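ORF14 (Streptomyces clavuligerus, PDB 2WPX) is a tandem GNAT protein of the clavulanic acid biosynthesis pathway that binds acetyl-CoA and probably acts as an acyltransferase. Local coordinates at residues R222-E225 with T226-V229; T269-R273 with E274-H278. All coordinates share one frame; numbering follows the deposited sequence.

Both contacts lie in the second of the two GNAT units of this tandem protein. Contact 1 comes first along the chain and sits within helix 222-230, just before strand 234-242. Contact 2 follows at the end of strand 263-271, where the chain turns toward helix 280-295. Strands 234-242 and 263-271 both pair with strand 247-256, one on each side of it, so contact 2 ends a strand that is a near neighbour of the one following helix 222-230. The centres of contact 1 and contact 2 are about 26 Å apart. The nearest atoms of contact 1 and contact 2 are about 11 Å apart. Acetyl-CoA is seen in the first unit, in a pocket of residues drawn from 90 to 145, and neither contact reaches it.

Contact 1 of 2, residues R222-E225 with T226-V229; sequences RQFE and TMRV
Thr226 folds back onto Gln223 one helical turn earlier. Its OG1 lies 3.2 Å from Gln223 O, where a hydrogen bond is possible but not settled. A chi1 of 72° places the hydroxyl between its own backbone N and carbonyl carbon, at the flank of Gln223 O. The same Gln223 O accepts the amide of Met227, with N at 2.8 Å. Backbone bonds of the same i to i+4 type link Phe224 with Arg228 and Glu225 with Val229.

The tight side is that of Glu225, which is buried. Arg222 reaches it side-on in a salt bridge, and both NE (3.1 Å) and NH2 (3.0 Å) grip the single atom Glu225 OE2. They come from the same face of the carboxylate: NH2 is on the syn side, whereas NE approaches from above the plane. Glu225 OE1 is bound by Tyr220 OH and Thr189 N, and Arg222 NH2 also bonds to Thr189 O. This cluster ties helix 222-230 to the loop ahead of helix 191-199. In a GNAT fold these are the two helices between the first two strands, here 180-185 and 234-242.

The Phe224 ring and Arg228 lie on the looser side. The ring is exposed and touches Pro55. Met227, itself buried, runs alongside it, and the bend at chi3 (71°) carries CE to the ring edge, 4.1 Å from Phe224 CD1. Arg228 crosses at a slant, its NH1 4.0 Å from Phe224 CD1. The guanidinium and ring planes are 66° apart, with no stacking between them.

Contact 2 of 2, residues T269-R273 with E274-H278; sequences TVVHR and EHRGH
His272 and Glu274 run side by side just beyond the end of strand 263-271. The imidazole NE2 of His272 donates a weak hydrogen bond to Glu274 OE1, at 3.2 Å and bent to 140°. The ring and the carboxylate are not coplanar. Glu274 reaches this place with an extended chain, its CB and CG passing along the NE2 side of the ring.

One face of the His272 ring receives His275. The pair is T-shaped, with planes at 85° and centroids 5.0 Å apart. His275 CD2, on the ring's edge, lies 3.6 Å above the His272 plane, toward its rim. His272 CG is anti to the backbone N (chi1 176°), which turns the ring back over the turn. His275 ND1 is held by Tyr180 OH, which would limit rotation of the ring. His272 also packs on Leu200 and Leu202.

The backbone of 272-275 makes a type I beta turn, closed by His275 N to His272 O at 2.8 Å. In the GNAT fold the link from this strand to the following helix, here 280-295, forms the pyrophosphate-binding loop. The equivalent link of the first unit carries the acetyl-CoA ligands Arg98, Arg99, Gly100 and Gly102. No acetyl-CoA is seen at the present one.

Arg273 extends away on the exposed side. A water accepts weakly from Arg273 NE at 2.7 Å and donates to Glu274 OE1 at 3.0 Å, so it bridges two opposite charges that do not meet directly. A second water joins Arg273 O, 2.7 Å away, to Arg276 N. Next to the turn, Val271 CG1 lies against His275 O at 3.5 Å, and both residues pack on Leu280.

Contact 1 of 2, residues R222-E225 with T226-V229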
# COMPACT_ATOMS: atom_id res chain seq x y z
N ARG A 222 11.46 1.68 -13.09
CA ARG A 222 10.66 0.96 -14.00
C ARG A 222 10.18 -0.37 -13.43
O ARG A 222 9.21 -0.93 -13.89
CB ARG A 222 11.50 0.69 -15.22
CG ARG A 222 11.08 1.37 -16.46
CD ARG A 222 11.14 2.87 -16.59
NE ARG A 222 9.85 3.16 -17.16
CZ ARG A 222 9.44 4.24 -17.82
NH1 ARG A 222 10.23 5.26 -18.12
NH2 ARG A 222 8.18 4.26 -18.19
N GLN A 223 10.89 -0.87 -12.43
CA GLN A 223 10.56 -2.15 -11.86
C GLN A 223 9.26 -2.07 -11.06
O GLN A 223 8.56 -3.07 -10.94
CB GLN A 223 11.72 -2.67 -11.00
CG GLN A 223 11.61 -4.14 -10.74
CD GLN A 223 12.80 -4.73 -9.99
OE1 GLN A 223 13.90 -4.20 -10.00
NE2 GLN A 223 12.57 -5.85 -9.35
N PHE A 224 8.94 -0.89 -10.54
CA PHE A 224 7.65 -0.64 -9.95
C PHE A 224 6.54 -0.90 -10.96
O PHE A 224 5.60 -1.62 -10.67
CB PHE A 224 7.55 0.80 -9.43
CG PHE A 224 8.16 1.00 -8.11
CD1 PHE A 224 7.70 0.29 -7.00
CD2 PHE A 224 9.18 1.95 -7.92
CE1 PHE A 224 8.30 0.49 -5.73
CE2 PHE A 224 9.74 2.16 -6.68
CZ PHE A 224 9.32 1.42 -5.58
N GLU A 225 6.67 -0.29 -12.13
CA GLU A 225 5.74 -0.53 -13.22
C GLU A 225 5.67 -2.01 -13.61
O GLU A 225 4.59 -2.52 -13.80
CB GLU A 225 6.10 0.29 -14.46
CG GLU A 225 6.09 1.76 -14.24
CD GLU A 225 6.31 2.58 -15.49
OE1 GLU A 225 5.78 3.69 -15.53
OE2 GLU A 225 7.04 2.12 -16.43
N THR A 226 6.81 -2.68 -13.74
CA THR A 226 6.79 -4.09 -14.15
C THR A 226 6.19 -5.00 -13.06
O THR A 226 5.50 -5.96 -13.40
CB THR A 226 8.15 -4.65 -14.65
OG1 THR A 226 9.07 -4.82 -13.55
CG2 THR A 226 8.75 -3.72 -15.69
N MET A 227 6.44 -4.66 -11.78
CA MET A 227 5.86 -5.39 -10.66
C MET A 227 4.32 -5.34 -10.70
O MET A 227 3.65 -6.36 -10.55
CB MET A 227 6.42 -4.89 -9.32
CG MET A 227 5.68 -5.37 -8.11
SD MET A 227 6.00 -4.39 -6.64
CE MET A 227 5.12 -2.89 -7.11
N ARG A 228 3.80 -4.14 -10.93
CA ARG A 228 2.40 -3.87 -11.11
C ARG A 228 1.76 -4.67 -12.23
O ARG A 228 0.71 -5.25 -12.07
CB ARG A 228 2.21 -2.39 -11.43
CG ARG A 228 1.56 -1.63 -10.35
CD ARG A 228 2.46 -0.60 -9.77
NE ARG A 228 1.79 0.22 -8.75
CZ ARG A 228 2.44 0.92 -7.81
NH1 ARG A 228 3.77 0.88 -7.76
NH2 ARG A 228 1.76 1.65 -6.93
N VAL A 229 2.40 -4.66 -13.38
CA VAL A 229 1.87 -5.32 -14.55
C VAL A 229 1.84 -6.79 -14.27
O VAL A 229 0.84 -7.43 -14.60
CB VAL A 229 2.70 -5.04 -15.86
CG1 VAL A 229 2.17 -5.85 -16.99
CG2 VAL A 229 2.64 -3.55 -16.24

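Contact 2 of 2, residues T269-R273 with E274-H278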
# COMPACT_ATOMS: atom_id res chain seq x y z
N THR A 269 -0.63 12.27 -4.42
CA THR A 269 -0.67 13.46 -5.24
C THR A 269 0.44 14.31 -4.72
O THR A 269 0.44 14.63 -3.54
CB THR A 269 -2.01 14.18 -5.05
OG1 THR A 269 -3.08 13.24 -5.29
CG2 THR A 269 -2.15 15.38 -6.01
N VAL A 270 1.40 14.63 -5.57
CA VAL A 270 2.50 15.48 -5.15
C VAL A 270 2.52 16.78 -5.97
O VAL A 270 2.42 16.75 -7.18
CB VAL A 270 3.81 14.76 -5.30
CG1 VAL A 270 4.89 15.56 -4.69
CG2 VAL A 270 3.73 13.43 -4.59
N VAL A 271 2.65 17.92 -5.32
CA VAL A 271 2.71 19.18 -6.02
C VAL A 271 4.09 19.77 -5.80
O VAL A 271 4.52 19.92 -4.68
CB VAL A 271 1.58 20.17 -5.55
CG1 VAL A 271 1.68 21.49 -6.27
CG2 VAL A 271 0.19 19.56 -5.77
N HIS A 272 4.79 20.10 -6.89
CA HIS A 272 6.10 20.76 -6.82
C HIS A 272 6.08 22.02 -5.93
O HIS A 272 5.17 22.84 -6.04
CB HIS A 272 6.53 21.13 -8.25
CG HIS A 272 7.82 21.89 -8.34
ND1 HIS A 272 8.79 21.58 -9.27
CD2 HIS A 272 8.28 22.96 -7.65
CE1 HIS A 272 9.79 22.43 -9.15
NE2 HIS A 272 9.51 23.27 -8.16
N ARG A 273 7.11 22.15 -5.08
CA ARG A 273 7.22 23.23 -4.10
C ARG A 273 7.09 24.65 -4.69
O ARG A 273 6.51 25.52 -4.03
CB ARG A 273 8.51 23.12 -3.23
CG ARG A 273 9.82 23.46 -3.99
CD ARG A 273 11.01 23.66 -3.05
NE ARG A 273 12.27 23.51 -3.80
CZ ARG A 273 13.47 23.90 -3.38
NH1 ARG A 273 13.63 24.49 -2.20
NH2 ARG A 273 14.54 23.72 -4.16
N GLU A 274 7.63 24.90 -5.89
CA GLU A 274 7.42 26.20 -6.57
C GLU A 274 6.04 26.37 -7.23
O GLU A 274 5.82 27.34 -7.94
CB GLU A 274 8.51 26.48 -7.63
CG GLU A 274 9.92 26.11 -7.21
CD GLU A 274 10.91 26.51 -8.25
OE1 GLU A 274 11.64 25.65 -8.74
OE2 GLU A 274 10.96 27.70 -8.62
N HIS A 275 5.13 25.42 -7.03
CA HIS A 275 3.82 25.55 -7.63
C HIS A 275 2.65 25.33 -6.67
O HIS A 275 1.57 24.87 -7.07
CB HIS A 275 3.73 24.65 -8.86
CG HIS A 275 4.76 25.00 -9.89
ND1 HIS A 275 4.53 25.93 -10.89
CD2 HIS A 275 6.04 24.59 -10.05
CE1 HIS A 275 5.63 26.07 -11.62
NE2 HIS A 275 6.56 25.26 -11.14
N ARG A 276 2.89 25.65 -5.40
CA ARG A 276 1.83 25.56 -4.43
C ARG A 276 1.00 26.80 -4.72
O ARG A 276 1.45 27.70 -5.46
CB ARG A 276 2.38 25.65 -2.99
CG ARG A 276 3.42 24.56 -2.54
CD ARG A 276 2.89 23.12 -2.76
NE ARG A 276 1.63 22.85 -2.04
CZ ARG A 276 1.59 22.38 -0.80
NH1 ARG A 276 2.72 22.12 -0.16
NH2 ARG A 276 0.43 22.16 -0.20
N GLY A 277 -0.20 26.84 -4.16
CA GLY A 277 -1.02 28.04 -4.16
C GLY A 277 -1.90 28.21 -5.38
O GLY A 277 -2.56 29.22 -5.51
N HIS A 278 -1.91 27.21 -6.25
CA HIS A 278 -2.78 27.24 -7.43
C HIS A 278 -3.84 26.14 -7.39
O HIS A 278 -4.50 25.87 -8.40
CB HIS A 278 -1.94 27.08 -8.68
CG HIS A 278 -0.87 28.13 -8.82
ND1 HIS A 278 0.38 28.00 -8.27
CD2 HIS A 278 -0.91 29.35 -9.41
CE1 HIS A 278 1.07 29.11 -8.50
NE2 HIS A 278 0.31 29.93 -9.19
O HOH W 1 12.62 24.03 -6.47
O HOH W 2 4.89 27.64 -4.52